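Local coordinates for protein glutamine synthetase (Streptomyces coelicolor, PDB 4BAX) that belongs to the glutamine synthetase family, joining a beta-grasp domain to a larger catalytic domain in each chain of a ten-subunit assembly, at residues Y8-G13 with R21-I26; S91-A96 with P323-R328; D147-R152 with G179-Q184; E252-G257 with V331-T336; A296-P301 with D314-A319. All blocks are in the same frame, centred on the assembly; numbering follows the deposited sequence.

Contact 1 (Y8-G13 with R21-I26); sequences YIWIDG and RSKTKI
Backbone hydrogen bonds define the pairing. Strands 8-11 and 21-26 run antiparallel, 163° between their directions, and the hydrogen-bonded pairs Tyr8-Lys23 and Trp10-Arg21 flank the non-hydrogen-bonded pair Ile9-Ser22. Tyr8 N gives to Lys23 O over 2.8 Å, nearly along the carbonyl axis, whereas Arg21 N reaches Trp10 O in the carbonyl plane at 2.7 Å. Ser22 CA adds a CA-H...O contact to Tyr8 O, 3.1 Å away.

Aromatic and apolar contacts gather on the face that carries Tyr8, Trp10, Arg21 and Lys23. Trp10 CG takes the crowded position between backbone N and carbonyl carbon (chi1 73°), bringing the indole alongside the partner strand. Arg21 CB then lies over one ring face, 3.5 Å from the centroid of the Trp10 six-membered ring, a CH-pi contact. Lys23 CG meets the rim of the same ring, 4.0 Å from Trp10 CZ3, on the way to a hydrogen bond from Lys23 NZ to Gly41 O.

Charge pairing closes the turn end. Bent at chi2 (-76°), Arg21 grips Asp12 side-on, with NE at 2.7 Å and NH2 at 2.8 Å from the single oxygen OD2, which also accepts from Thr14 OG1. The guanidinium bonds onward to Gly138 and Tyr141 of a neighbouring subunit. This is the N-terminal beta hairpin of the beta-grasp domain, its sheet continued across a subunit interface through Thr24.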
# COMPACT_ATOMS: atom_id res chain seq x y z
N TYR A 8 25.80 32.10 8.14
CA TYR A 8 26.38 32.91 7.07
C TYR A 8 25.76 32.47 5.76
O TYR A 8 25.84 31.30 5.38
CB TYR A 8 27.89 32.74 7.01
CG TYR A 8 28.66 33.61 7.99
CD1 TYR A 8 28.32 33.65 9.34
CD2 TYR A 8 29.74 34.37 7.57
CE1 TYR A 8 29.04 34.42 10.24
CE2 TYR A 8 30.47 35.16 8.48
CZ TYR A 8 30.11 35.18 9.81
OH TYR A 8 30.84 35.97 10.70
N ILE A 9 25.11 33.42 5.10
CA ILE A 9 24.36 33.18 3.89
C ILE A 9 24.99 33.96 2.77
O ILE A 9 25.35 35.14 2.95
CB ILE A 9 22.85 33.57 4.09
CG1 ILE A 9 22.21 32.64 5.13
CG2 ILE A 9 22.05 33.53 2.80
CD1 ILE A 9 20.99 33.23 5.90
N TRP A 10 25.16 33.33 1.62
CA TRP A 10 25.68 34.07 0.48
C TRP A 10 25.06 33.57 -0.82
O TRP A 10 24.32 32.59 -0.81
CB TRP A 10 27.21 34.06 0.43
CG TRP A 10 27.85 32.75 0.01
CD1 TRP A 10 28.29 32.42 -1.24
CD2 TRP A 10 28.13 31.61 0.84
NE1 TRP A 10 28.83 31.15 -1.24
CE2 TRP A 10 28.74 30.63 0.02
CE3 TRP A 10 27.91 31.32 2.20
CZ2 TRP A 10 29.15 29.39 0.51
CZ3 TRP A 10 28.32 30.07 2.68
CH2 TRP A 10 28.93 29.13 1.84
N ILE A 11 25.33 34.29 -1.91
CA ILE A 11 24.86 33.94 -3.25
C ILE A 11 26.05 33.45 -4.07
O ILE A 11 27.10 34.08 -4.07
CB ILE A 11 24.17 35.12 -3.91
CG1 ILE A 11 22.84 35.39 -3.21
CG2 ILE A 11 23.89 34.86 -5.39
CD1 ILE A 11 22.80 36.72 -2.53
N ASP A 12 25.87 32.33 -4.76
CA ASP A 12 26.97 31.75 -5.53
C ASP A 12 27.13 32.31 -6.96
O ASP A 12 26.58 33.36 -7.30
CB ASP A 12 26.97 30.21 -5.47
CG ASP A 12 25.84 29.58 -6.27
OD1 ASP A 12 25.22 30.26 -7.11
OD2 ASP A 12 25.56 28.39 -6.02
N GLY A 13 27.93 31.62 -7.76
CA GLY A 13 28.18 32.03 -9.12
C GLY A 13 27.55 31.09 -10.13
O GLY A 13 28.00 31.04 -11.28
N ARG A 21 23.72 29.92 -0.60
CA ARG A 21 24.51 28.96 0.16
C ARG A 21 24.57 29.42 1.63
O ARG A 21 24.46 30.62 1.95
CB ARG A 21 25.91 28.79 -0.42
CG ARG A 21 25.94 28.54 -1.91
CD ARG A 21 25.52 27.13 -2.27
NE ARG A 21 25.61 26.92 -3.70
CZ ARG A 21 25.82 25.73 -4.26
NH1 ARG A 21 25.96 24.65 -3.48
NH2 ARG A 21 25.90 25.62 -5.58
N SER A 22 24.72 28.45 2.52
CA SER A 22 24.81 28.77 3.93
C SER A 22 25.58 27.74 4.74
O SER A 22 25.63 26.55 4.38
CB SER A 22 23.42 29.03 4.52
OG SER A 22 22.90 27.85 5.09
N LYS A 23 26.27 28.25 5.76
CA LYS A 23 26.82 27.44 6.84
C LYS A 23 26.80 28.17 8.19
O LYS A 23 26.68 29.40 8.27
CB LYS A 23 28.22 26.91 6.51
CG LYS A 23 29.14 27.88 5.88
CD LYS A 23 30.49 27.24 5.68
CE LYS A 23 31.42 28.21 4.98
NZ LYS A 23 32.81 28.14 5.52
N THR A 24 26.98 27.37 9.24
CA THR A 24 26.89 27.83 10.62
C THR A 24 28.23 28.05 11.25
O THR A 24 29.13 27.19 11.19
CB THR A 24 26.13 26.80 11.50
OG1 THR A 24 24.91 26.40 10.86
CG2 THR A 24 25.89 27.35 12.90
N LYS A 25 28.35 29.21 11.90
CA LYS A 25 29.54 29.55 12.65
C LYS A 25 29.15 29.68 14.12
O LYS A 25 28.13 30.31 14.47
CB LYS A 25 30.11 30.87 12.13
CG LYS A 25 31.44 31.30 12.71
CD LYS A 25 32.00 32.44 11.83
CE LYS A 25 33.45 32.78 12.16
NZ LYS A 25 34.40 32.06 11.23
N ILE A 26 29.96 29.08 15.00
CA ILE A 26 29.71 29.19 16.42
C ILE A 26 30.60 30.26 16.98
O ILE A 26 31.82 30.15 16.91
CB ILE A 26 30.00 27.87 17.14
CG1 ILE A 26 29.19 26.73 16.49
CG2 ILE A 26 29.70 28.01 18.63
CD1 ILE A 26 27.67 26.87 16.63

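Contact 2 (S91-A96 with P323-R328); sequences SNTRAA and PYVVTR
Two helix beginnings pack side by side here, the first turn of helix 94-103 against that of helix 323-341, in a surface contact made by van der Waals touch without a hydrogen bond between the segments. Tyr324 is the centrepiece, met by Arg94 and Thr93. With CG anti to the backbone N (chi1 -154°) and the chain extended to NE, Arg94 lays its aliphatic stem over one face of the phenol ring. Its CG is 3.7 Å from the Tyr324 ring centroid, a CH-pi contact, and the guanidinium stands steeply to the ring, 80° between planes. The polar ends then converge on one carboxylate: Arg94 NH2 makes a salt bridge with Asp195, and Tyr324 OH hydrogen-bonds to its other oxygen.

Near the base of the ring, Thr93 OG1 lies 3.3 Å from Tyr324 CB and hydrogen-bonds to Asp322, while Thr93 CB touches Val325 CG2 at 4.2 Å. One turn on, Ala96 CB rests 3.9 Å from Arg328 NE. Asn92 steadies the start of its helix from within, its OD1 accepting from Ala95 N at 2.9 Å. The whole is helix-to-helix packing that begins at a side-chain-capped N-terminus, with Asp195 of helix 190-210 shared between the two helices.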
# COMPACT_ATOMS: atom_id res chain seq x y z
N SER A 91 31.13 36.99 -9.18
CA SER A 91 29.75 36.67 -8.87
C SER A 91 29.06 37.78 -8.07
O SER A 91 27.83 37.86 -8.06
CB SER A 91 29.65 35.34 -8.12
OG SER A 91 30.61 35.29 -7.08
N ASN A 92 29.85 38.62 -7.40
CA ASN A 92 29.30 39.67 -6.54
C ASN A 92 28.55 40.73 -7.36
O ASN A 92 29.15 41.38 -8.19
CB ASN A 92 30.43 40.30 -5.72
CG ASN A 92 29.94 41.32 -4.69
OD1 ASN A 92 28.92 41.99 -4.87
ND2 ASN A 92 30.71 41.47 -3.62
N THR A 93 27.24 40.86 -7.12
CA THR A 93 26.38 41.81 -7.86
C THR A 93 25.92 42.93 -6.97
O THR A 93 25.35 43.94 -7.44
CB THR A 93 25.14 41.13 -8.50
OG1 THR A 93 24.30 40.57 -7.48
CG2 THR A 93 25.55 40.05 -9.52
N ARG A 94 26.18 42.76 -5.67
CA ARG A 94 25.88 43.80 -4.68
C ARG A 94 26.76 45.01 -4.86
O ARG A 94 26.27 46.14 -4.76
CB ARG A 94 26.03 43.24 -3.26
CG ARG A 94 25.18 43.94 -2.25
CD ARG A 94 25.70 43.72 -0.85
NE ARG A 94 24.85 44.38 0.13
CZ ARG A 94 25.23 45.46 0.82
NH1 ARG A 94 26.44 45.96 0.59
NH2 ARG A 94 24.41 46.02 1.71
N ALA A 95 28.03 44.78 -5.18
CA ALA A 95 29.01 45.87 -5.24
C ALA A 95 28.66 46.89 -6.32
O ALA A 95 28.89 48.09 -6.13
CB ALA A 95 30.42 45.31 -5.43
N ALA A 96 28.14 46.41 -7.45
CA ALA A 96 27.69 47.30 -8.52
C ALA A 96 26.52 48.17 -8.07
O ALA A 96 26.52 49.39 -8.29
CB ALA A 96 27.32 46.51 -9.77
N PRO A 323 17.61 40.60 -7.13
CA PRO A 323 17.20 41.94 -6.68
C PRO A 323 18.31 42.99 -6.83
O PRO A 323 18.01 44.13 -7.22
CB PRO A 323 16.81 41.74 -5.20
CG PRO A 323 17.41 40.41 -4.81
CD PRO A 323 17.44 39.58 -6.08
N TYR A 324 19.56 42.58 -6.63
CA TYR A 324 20.69 43.48 -6.77
C TYR A 324 20.76 44.05 -8.18
O TYR A 324 21.11 45.23 -8.38
CB TYR A 324 22.02 42.75 -6.45
CG TYR A 324 22.22 42.36 -5.00
CD1 TYR A 324 21.97 43.25 -3.97
CD2 TYR A 324 22.58 41.05 -4.65
CE1 TYR A 324 22.12 42.88 -2.64
CE2 TYR A 324 22.74 40.67 -3.32
CZ TYR A 324 22.50 41.60 -2.32
OH TYR A 324 22.65 41.24 -1.00
N VAL A 325 20.45 43.20 -9.15
CA VAL A 325 20.46 43.57 -10.55
C VAL A 325 19.28 44.46 -11.01
O VAL A 325 19.50 45.52 -11.59
CB VAL A 325 20.59 42.30 -11.44
CG1 VAL A 325 20.56 42.65 -12.92
CG2 VAL A 325 21.88 41.55 -11.08
N VAL A 326 18.05 44.05 -10.71
CA VAL A 326 16.89 44.82 -11.14
C VAL A 326 16.89 46.21 -10.50
O VAL A 326 16.60 47.21 -11.17
CB VAL A 326 15.55 44.06 -10.92
CG1 VAL A 326 15.33 43.66 -9.44
CG2 VAL A 326 14.39 44.86 -11.48
N THR A 327 17.28 46.27 -9.23
CA THR A 327 17.37 47.55 -8.54
C THR A 327 18.46 48.44 -9.17
O THR A 327 18.22 49.62 -9.45
CB THR A 327 17.63 47.41 -7.00
OG1 THR A 327 18.77 46.56 -6.76
CG2 THR A 327 16.41 46.87 -6.25
N ARG A 328 19.62 47.85 -9.48
CA ARG A 328 20.73 48.62 -10.07
C ARG A 328 20.32 49.23 -11.41
O ARG A 328 20.55 50.43 -11.66
CB ARG A 328 21.97 47.73 -10.25
CG ARG A 328 23.28 48.51 -10.51
CD ARG A 328 23.99 48.12 -11.80
NE ARG A 328 24.08 46.67 -11.94
CZ ARG A 328 24.23 46.04 -13.09
NH1 ARG A 328 24.34 46.72 -14.22
NH2 ARG A 328 24.29 44.70 -13.12

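Contact 3 (D147-R152 with G179-Q184); sequences DEIFGR and GQWEFQ
Trp181 NE1 donates to Phe150 O over 2.9 Å, a bond bent modestly (157° at the hydrogen) and lying in both the indole plane and the carbonyl plane, which helps fix the ring's rotation. Around the same ring, Ile149 CG2 meets the benzo edge, 3.9 Å from Trp181 CZ2. Arg152 CG comes to 3.7 Å from Trp181 CH2, its guanidinium turned steeply to the indole. The charge of Arg152 is met by a salt bridge to Glu209 of a neighbouring subunit other than the one that meets Arg21.

Beside this bond, Phe150 CD1 packs 3.9 Å from Gly179 N. Gly179 N gives its hydrogen to a water 3.2 Å away, itself weakly bonded to Glu148 O, a loose link between the two backbones.

Backbone shape sets these groups in place. Gly151, at the N-cap of helix 152-164, has phi 93°, where a side chain would collide with Phe150 O, the very acceptor of the indole bond. In the strand, Trp181 pairs through its backbone with Tyr117 of strand 110-121, and Phe119 meets its ring. The result is strand-to-loop packing in the catalytic domain, a sheet tryptophan docking the approach to helix 152-164 beside a subunit interface.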
# COMPACT_ATOMS: atom_id res chain seq x y z
N ASP A 147 -9.90 22.89 -1.22
CA ASP A 147 -10.01 22.69 -2.67
C ASP A 147 -9.14 23.63 -3.51
O ASP A 147 -8.66 23.26 -4.59
CB ASP A 147 -11.47 22.84 -3.10
CG ASP A 147 -12.34 21.67 -2.66
OD1 ASP A 147 -11.77 20.65 -2.22
OD2 ASP A 147 -13.59 21.79 -2.70
N GLU A 148 -8.98 24.86 -3.02
CA GLU A 148 -8.29 25.90 -3.78
C GLU A 148 -7.01 26.46 -3.12
O GLU A 148 -6.30 27.27 -3.71
CB GLU A 148 -9.26 27.03 -4.14
CG GLU A 148 -10.21 26.62 -5.25
CD GLU A 148 -11.63 27.15 -5.09
OE1 GLU A 148 -12.04 27.47 -3.94
OE2 GLU A 148 -12.34 27.22 -6.12
N ILE A 149 -6.73 26.04 -1.89
CA ILE A 149 -5.58 26.60 -1.19
C ILE A 149 -4.58 25.51 -0.81
O ILE A 149 -4.95 24.52 -0.16
CB ILE A 149 -6.00 27.43 0.04
CG1 ILE A 149 -6.84 28.66 -0.40
CG2 ILE A 149 -4.78 27.80 0.87
CD1 ILE A 149 -6.11 29.68 -1.29
N PHE A 150 -3.33 25.67 -1.22
CA PHE A 150 -2.30 24.67 -0.93
C PHE A 150 -1.06 25.31 -0.35
O PHE A 150 -0.48 26.20 -0.97
CB PHE A 150 -1.96 23.84 -2.18
CG PHE A 150 -3.16 23.38 -2.96
CD1 PHE A 150 -3.79 24.22 -3.86
CD2 PHE A 150 -3.68 22.10 -2.76
CE1 PHE A 150 -4.91 23.80 -4.56
CE2 PHE A 150 -4.80 21.66 -3.45
CZ PHE A 150 -5.41 22.52 -4.36
N GLY A 151 -0.65 24.83 0.82
CA GLY A 151 0.58 25.31 1.45
C GLY A 151 0.49 26.46 2.43
O GLY A 151 1.51 27.03 2.78
N ARG A 152 -0.71 26.78 2.90
CA ARG A 152 -0.89 27.92 3.79
C ARG A 152 -0.11 27.77 5.08
O ARG A 152 0.36 28.75 5.63
CB ARG A 152 -2.36 28.21 4.10
CG ARG A 152 -2.64 29.69 4.27
CD ARG A 152 -3.84 29.96 5.16
NE ARG A 152 -5.06 29.84 4.38
CZ ARG A 152 -5.53 30.79 3.57
NH1 ARG A 152 -4.91 31.95 3.46
NH2 ARG A 152 -6.66 30.60 2.90
N GLY A 179 -1.18 26.70 -5.45
CA GLY A 179 0.09 26.56 -4.78
C GLY A 179 1.05 27.70 -5.09
O GLY A 179 2.23 27.62 -4.72
N GLN A 180 0.53 28.75 -5.73
CA GLN A 180 1.33 29.93 -6.03
C GLN A 180 0.98 31.03 -5.06
O GLN A 180 -0.20 31.29 -4.78
CB GLN A 180 1.09 30.40 -7.47
CG GLN A 180 2.20 31.26 -8.07
CD GLN A 180 1.98 31.56 -9.55
OE1 GLN A 180 1.05 32.28 -9.93
NE2 GLN A 180 2.84 31.00 -10.40
N TRP A 181 2.03 31.69 -4.57
CA TRP A 181 1.90 32.67 -3.51
C TRP A 181 2.78 33.88 -3.77
O TRP A 181 3.69 33.85 -4.62
CB TRP A 181 2.28 32.05 -2.17
CG TRP A 181 1.35 30.97 -1.70
CD1 TRP A 181 1.41 29.65 -2.03
CD2 TRP A 181 0.23 31.11 -0.82
NE1 TRP A 181 0.39 28.96 -1.41
CE2 TRP A 181 -0.34 29.83 -0.66
CE3 TRP A 181 -0.34 32.19 -0.15
CZ2 TRP A 181 -1.45 29.61 0.15
CZ3 TRP A 181 -1.45 31.96 0.65
CH2 TRP A 181 -1.99 30.68 0.80
N GLU A 182 2.49 34.95 -3.02
CA GLU A 182 3.25 36.18 -3.10
C GLU A 182 3.46 36.80 -1.72
O GLU A 182 2.60 36.70 -0.85
CB GLU A 182 2.53 37.18 -3.99
CG GLU A 182 3.32 38.44 -4.31
CD GLU A 182 2.45 39.49 -5.00
OE1 GLU A 182 2.11 39.28 -6.19
OE2 GLU A 182 2.11 40.51 -4.35
N PHE A 183 4.63 37.41 -1.54
CA PHE A 183 4.88 38.30 -0.41
C PHE A 183 5.52 39.59 -0.91
O PHE A 183 6.25 39.58 -1.90
CB PHE A 183 5.70 37.62 0.71
CG PHE A 183 7.13 37.30 0.33
CD1 PHE A 183 8.13 38.26 0.44
CD2 PHE A 183 7.47 36.06 -0.16
CE1 PHE A 183 9.45 37.97 0.08
CE2 PHE A 183 8.78 35.77 -0.52
CZ PHE A 183 9.77 36.73 -0.40
N GLN A 184 5.23 40.71 -0.26
CA GLN A 184 5.69 42.01 -0.73
C GLN A 184 6.73 42.58 0.23
O GLN A 184 6.45 42.71 1.43
CB GLN A 184 4.51 42.97 -0.89
CG GLN A 184 3.45 42.48 -1.88
CD GLN A 184 2.15 42.10 -1.17
OE1 GLN A 184 1.80 42.71 -0.17
NE2 GLN A 184 1.44 41.09 -1.70
O HOH W 1 -3.33 28.74 -4.32

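Contact 4 (E252-G257 with V331-T336); sequences ESLGEG and VDTCCT
Val331 opens the helical segment facing Phe104 rather than helix 244-253, and Val331 O accepts from Cys335 N at 3.0 Å, within a stretch widened by a pi-type turn.

Thr333 is the first residue to meet the other segment. Its CG2 is anti to the backbone N, so the methyl faces residues 253 and 254: Thr333 CG2 lies 3.5 Å from Ser253 O and 4.1 Å from Leu254 CD2. The hydroxyl turns instead to His263 NE2, with a weak second bond to Leu329 O.

Cys334 follows, its SG anti to the carbonyl carbon (chi1 -60°). The sulfur of Cys334, SG, rests against the leucine branch point, 4.0 Å from Leu254 CG, and Ser253 OG sits 3.6 Å from Cys334 CA. That serine oxygen occupies the crowded position on CB (chi1 78°) and hydrogen-bonds to Ala250 O within its own helix, so its polar demand is met locally while it packs on the cysteine.

Cys335 points away from residues 252-257 and touches Phe104, and Thr336 OG1 bonds back to Asp332 O, one turn earlier, at 2.8 Å. No hydrogen bond crosses between the segments. Here helix 323-341 packs against Ser253 and Leu254, in the type I turn from Ser253 to Glu256 at the C-terminal end of helix 244-253, a buried junction of small and apolar side chains.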
# COMPACT_ATOMS: atom_id res chain seq x y z
N GLU A 252 9.13 56.88 -19.46
CA GLU A 252 9.67 57.02 -20.81
C GLU A 252 11.13 56.55 -20.92
O GLU A 252 11.52 55.94 -21.93
CB GLU A 252 9.51 58.46 -21.33
CG GLU A 252 8.08 58.97 -21.36
CD GLU A 252 7.58 59.19 -22.76
OE1 GLU A 252 8.19 60.04 -23.44
OE2 GLU A 252 6.58 58.55 -23.17
N SER A 253 11.92 56.77 -19.87
CA SER A 253 13.34 56.41 -19.85
C SER A 253 13.53 54.92 -20.10
O SER A 253 14.52 54.52 -20.72
CB SER A 253 13.99 56.79 -18.52
OG SER A 253 13.67 55.86 -17.51
N LEU A 254 12.58 54.11 -19.63
CA LEU A 254 12.63 52.65 -19.78
C LEU A 254 12.39 52.20 -21.22
O LEU A 254 12.71 51.05 -21.59
CB LEU A 254 11.66 51.97 -18.80
CG LEU A 254 12.01 52.13 -17.32
CD1 LEU A 254 10.83 51.87 -16.38
CD2 LEU A 254 13.18 51.19 -17.00
N GLY A 255 11.80 53.08 -22.02
CA GLY A 255 11.53 52.74 -23.40
C GLY A 255 12.57 53.18 -24.41
O GLY A 255 12.47 52.86 -25.60
N GLU A 256 13.58 53.91 -23.93
CA GLU A 256 14.58 54.49 -24.83
C GLU A 256 15.74 53.56 -25.19
O GLU A 256 16.14 52.72 -24.38
CB GLU A 256 15.14 55.79 -24.21
CG GLU A 256 14.13 56.95 -24.27
CD GLU A 256 14.60 58.20 -23.53
OE1 GLU A 256 15.75 58.20 -23.03
OE2 GLU A 256 13.83 59.19 -23.46
N GLY A 257 16.21 53.68 -26.43
CA GLY A 257 17.43 53.03 -26.86
C GLY A 257 17.44 51.53 -26.68
O GLY A 257 16.54 50.82 -27.14
N VAL A 331 17.68 52.07 -11.19
CA VAL A 331 18.34 53.29 -10.74
C VAL A 331 19.20 53.90 -11.84
O VAL A 331 19.13 55.10 -12.10
CB VAL A 331 19.20 53.03 -9.51
CG1 VAL A 331 20.18 54.15 -9.29
CG2 VAL A 331 18.31 52.84 -8.29
N ASP A 332 19.98 53.07 -12.53
CA ASP A 332 20.86 53.60 -13.56
C ASP A 332 20.01 54.27 -14.62
O ASP A 332 20.21 55.44 -14.93
CB ASP A 332 21.70 52.49 -14.20
CG ASP A 332 22.91 53.04 -14.96
OD1 ASP A 332 22.82 54.15 -15.51
OD2 ASP A 332 23.97 52.38 -14.97
N THR A 333 19.04 53.55 -15.14
CA THR A 333 18.27 54.08 -16.23
C THR A 333 17.41 55.28 -15.84
O THR A 333 17.58 56.38 -16.38
CB THR A 333 17.40 52.97 -16.88
OG1 THR A 333 18.24 51.94 -17.43
CG2 THR A 333 16.45 53.53 -17.95
N CYS A 334 16.56 55.11 -14.84
CA CYS A 334 15.61 56.14 -14.47
C CYS A 334 16.23 57.39 -13.85
O CYS A 334 15.96 58.51 -14.30
CB CYS A 334 14.53 55.57 -13.54
SG CYS A 334 13.58 54.21 -14.25
N CYS A 335 17.09 57.19 -12.85
CA CYS A 335 17.70 58.30 -12.11
C CYS A 335 18.59 59.15 -13.00
O CYS A 335 18.68 60.37 -12.84
CB CYS A 335 18.50 57.78 -10.90
SG CYS A 335 17.54 57.13 -9.53
N THR A 336 19.24 58.49 -13.95
CA THR A 336 20.08 59.19 -14.91
C THR A 336 19.22 60.07 -15.80
O THR A 336 19.51 61.25 -16.00
CB THR A 336 20.87 58.20 -15.78
OG1 THR A 336 21.92 57.61 -15.00
CG2 THR A 336 21.47 58.89 -16.98

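Contact 5 (A296-P301 with D314-A319); sequences ASVRIP and DRRPNA
An antiparallel, non-hydrogen-bonded pair, Val298 with Asp314 (CA atoms 4.5 Å apart), brings the two backbones together, and Arg315 N gives to Ser297 O over 2.9 Å, almost along the carbonyl axis. Asp314 then organises the chain that leaves the strand. Asp314 OD1 accepts from Arg316 N at 3.1 Å, closing an Asx turn, and on its syn lone pair from Arg316 NE, while Arg316 NH2 reaches Asp314 OD2 at 3.0 Å. The guanidinium therefore grips the carboxylate side-on, one nitrogen to each oxygen, and OD2 takes a further bond from Tyr267.

Aliphatic carbons pack around this ion pair. Val298 CG2 sits 3.9 Å from Asp314 CA, and the stem of Arg316 passes Ser297, Arg316 CD being 3.7 Å from Ser297 CB.

One residue on in each segment, two arginines meet. Arg315 CD lies 3.8 Å from Arg299 CB, and Arg315 NH1 stands over one face of the Arg299 guanidinium, the two planes 67° apart. Such close like charges are probably made tolerable by Glu313, whose OE1 forms salt bridges with both. The geometry is that of an antiparallel strand end closed by an Asx turn, where strand 312-314 gives way to loop.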
# COMPACT_ATOMS: atom_id res chain seq x y z
N ALA A 296 0.66 46.29 -20.03
CA ALA A 296 1.88 47.04 -20.31
C ALA A 296 3.16 46.48 -19.63
O ALA A 296 3.08 45.72 -18.66
CB ALA A 296 1.68 48.50 -19.93
N SER A 297 4.32 46.84 -20.15
CA SER A 297 5.59 46.47 -19.52
C SER A 297 5.70 47.16 -18.13
O SER A 297 6.09 46.55 -17.11
CB SER A 297 6.78 46.90 -20.40
OG SER A 297 6.82 46.19 -21.63
N VAL A 298 5.33 48.43 -18.10
CA VAL A 298 5.32 49.20 -16.88
C VAL A 298 3.93 49.81 -16.66
O VAL A 298 3.35 50.40 -17.57
CB VAL A 298 6.37 50.32 -16.94
CG1 VAL A 298 6.07 51.43 -15.94
CG2 VAL A 298 7.75 49.73 -16.74
N ARG A 299 3.42 49.67 -15.45
CA ARG A 299 2.11 50.22 -15.15
C ARG A 299 2.19 51.44 -14.22
O ARG A 299 2.97 51.46 -13.25
CB ARG A 299 1.19 49.15 -14.55
CG ARG A 299 -0.11 49.73 -14.01
CD ARG A 299 -1.08 48.68 -13.53
NE ARG A 299 -0.74 48.20 -12.20
CZ ARG A 299 -1.62 47.63 -11.38
NH1 ARG A 299 -2.89 47.49 -11.76
NH2 ARG A 299 -1.25 47.21 -10.17
N ILE A 300 1.38 52.45 -14.53
CA ILE A 300 1.13 53.58 -13.64
C ILE A 300 -0.22 53.38 -12.98
O ILE A 300 -1.26 53.52 -13.63
CB ILE A 300 1.10 54.92 -14.40
CG1 ILE A 300 2.48 55.23 -14.99
CG2 ILE A 300 0.63 56.05 -13.49
CD1 ILE A 300 2.43 56.07 -16.24
N PRO A 301 -0.20 53.15 -11.66
CA PRO A 301 -1.43 52.87 -10.91
C PRO A 301 -2.39 54.05 -11.00
O PRO A 301 -1.95 55.20 -11.14
CB PRO A 301 -0.93 52.68 -9.48
CG PRO A 301 0.51 52.33 -9.61
CD PRO A 301 0.98 53.14 -10.78
N ASP A 314 7.07 48.20 -12.44
CA ASP A 314 7.67 47.45 -13.52
C ASP A 314 7.22 46.01 -13.42
O ASP A 314 7.59 45.30 -12.47
CB ASP A 314 9.19 47.54 -13.44
CG ASP A 314 9.88 47.02 -14.69
OD1 ASP A 314 9.23 46.28 -15.46
OD2 ASP A 314 11.08 47.34 -14.93
N ARG A 315 6.42 45.57 -14.40
CA ARG A 315 5.81 44.24 -14.36
C ARG A 315 6.67 43.17 -15.07
O ARG A 315 6.30 41.99 -15.08
CB ARG A 315 4.41 44.29 -14.96
CG ARG A 315 3.50 45.35 -14.31
CD ARG A 315 2.16 45.47 -15.04
NE ARG A 315 1.41 44.23 -14.96
CZ ARG A 315 0.65 43.87 -13.92
NH1 ARG A 315 0.50 44.68 -12.88
NH2 ARG A 315 -0.00 42.70 -13.94
N ARG A 316 7.78 43.57 -15.67
CA ARG A 316 8.67 42.65 -16.40
C ARG A 316 9.54 41.64 -15.58
O ARG A 316 9.75 40.53 -16.05
CB ARG A 316 9.56 43.43 -17.35
CG ARG A 316 8.79 44.12 -18.46
CD ARG A 316 9.71 45.01 -19.24
NE ARG A 316 10.18 46.09 -18.38
CZ ARG A 316 11.19 46.90 -18.70
NH1 ARG A 316 11.81 46.75 -19.86
NH2 ARG A 316 11.56 47.87 -17.86
N PRO A 317 10.06 42.02 -14.40
CA PRO A 317 11.02 41.06 -13.80
C PRO A 317 10.41 39.71 -13.38
O PRO A 317 9.28 39.61 -12.86
CB PRO A 317 11.57 41.82 -12.57
CG PRO A 317 11.26 43.28 -12.83
CD PRO A 317 9.96 43.27 -13.62
N ASN A 318 11.17 38.65 -13.65
CA ASN A 318 10.78 37.29 -13.26
C ASN A 318 10.90 37.09 -11.77
O ASN A 318 11.62 37.84 -11.11
CB ASN A 318 11.71 36.29 -13.92
CG ASN A 318 11.32 35.99 -15.34
OD1 ASN A 318 10.38 36.58 -15.91
ND2 ASN A 318 12.04 35.03 -15.92
N ALA A 319 10.23 36.06 -11.25
CA ALA A 319 10.36 35.69 -9.84
C ALA A 319 11.80 35.27 -9.52
O ALA A 319 12.21 35.33 -8.35
CB ALA A 319 9.39 34.58 -9.48

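Overall arrangement
Across the five contacts chemistry follows the elements joined rather than depth alone. Contacts 1, 4 and 5 are buried, contact 3 partly so, and contact 2 lies at the surface. Where strands meet, ladder bonds and ion pairs serve contacts 1 and 5; contact 3 turns on a side-chain bond to a carbonyl; contacts 2 and 4, at helices, work by packing alone. The last two share helix 323-341, centres about 17 Å apart, while contacts 3 and 5 reach the same sheet. Contact 5 adjoins both helical contacts, Leu254 resting on Val298 and Arg316, and Pro317 on Val326. Ile11 and Tyr324 join contacts 1 and 2. Neighbouring subunits reach only contacts 1 and 3.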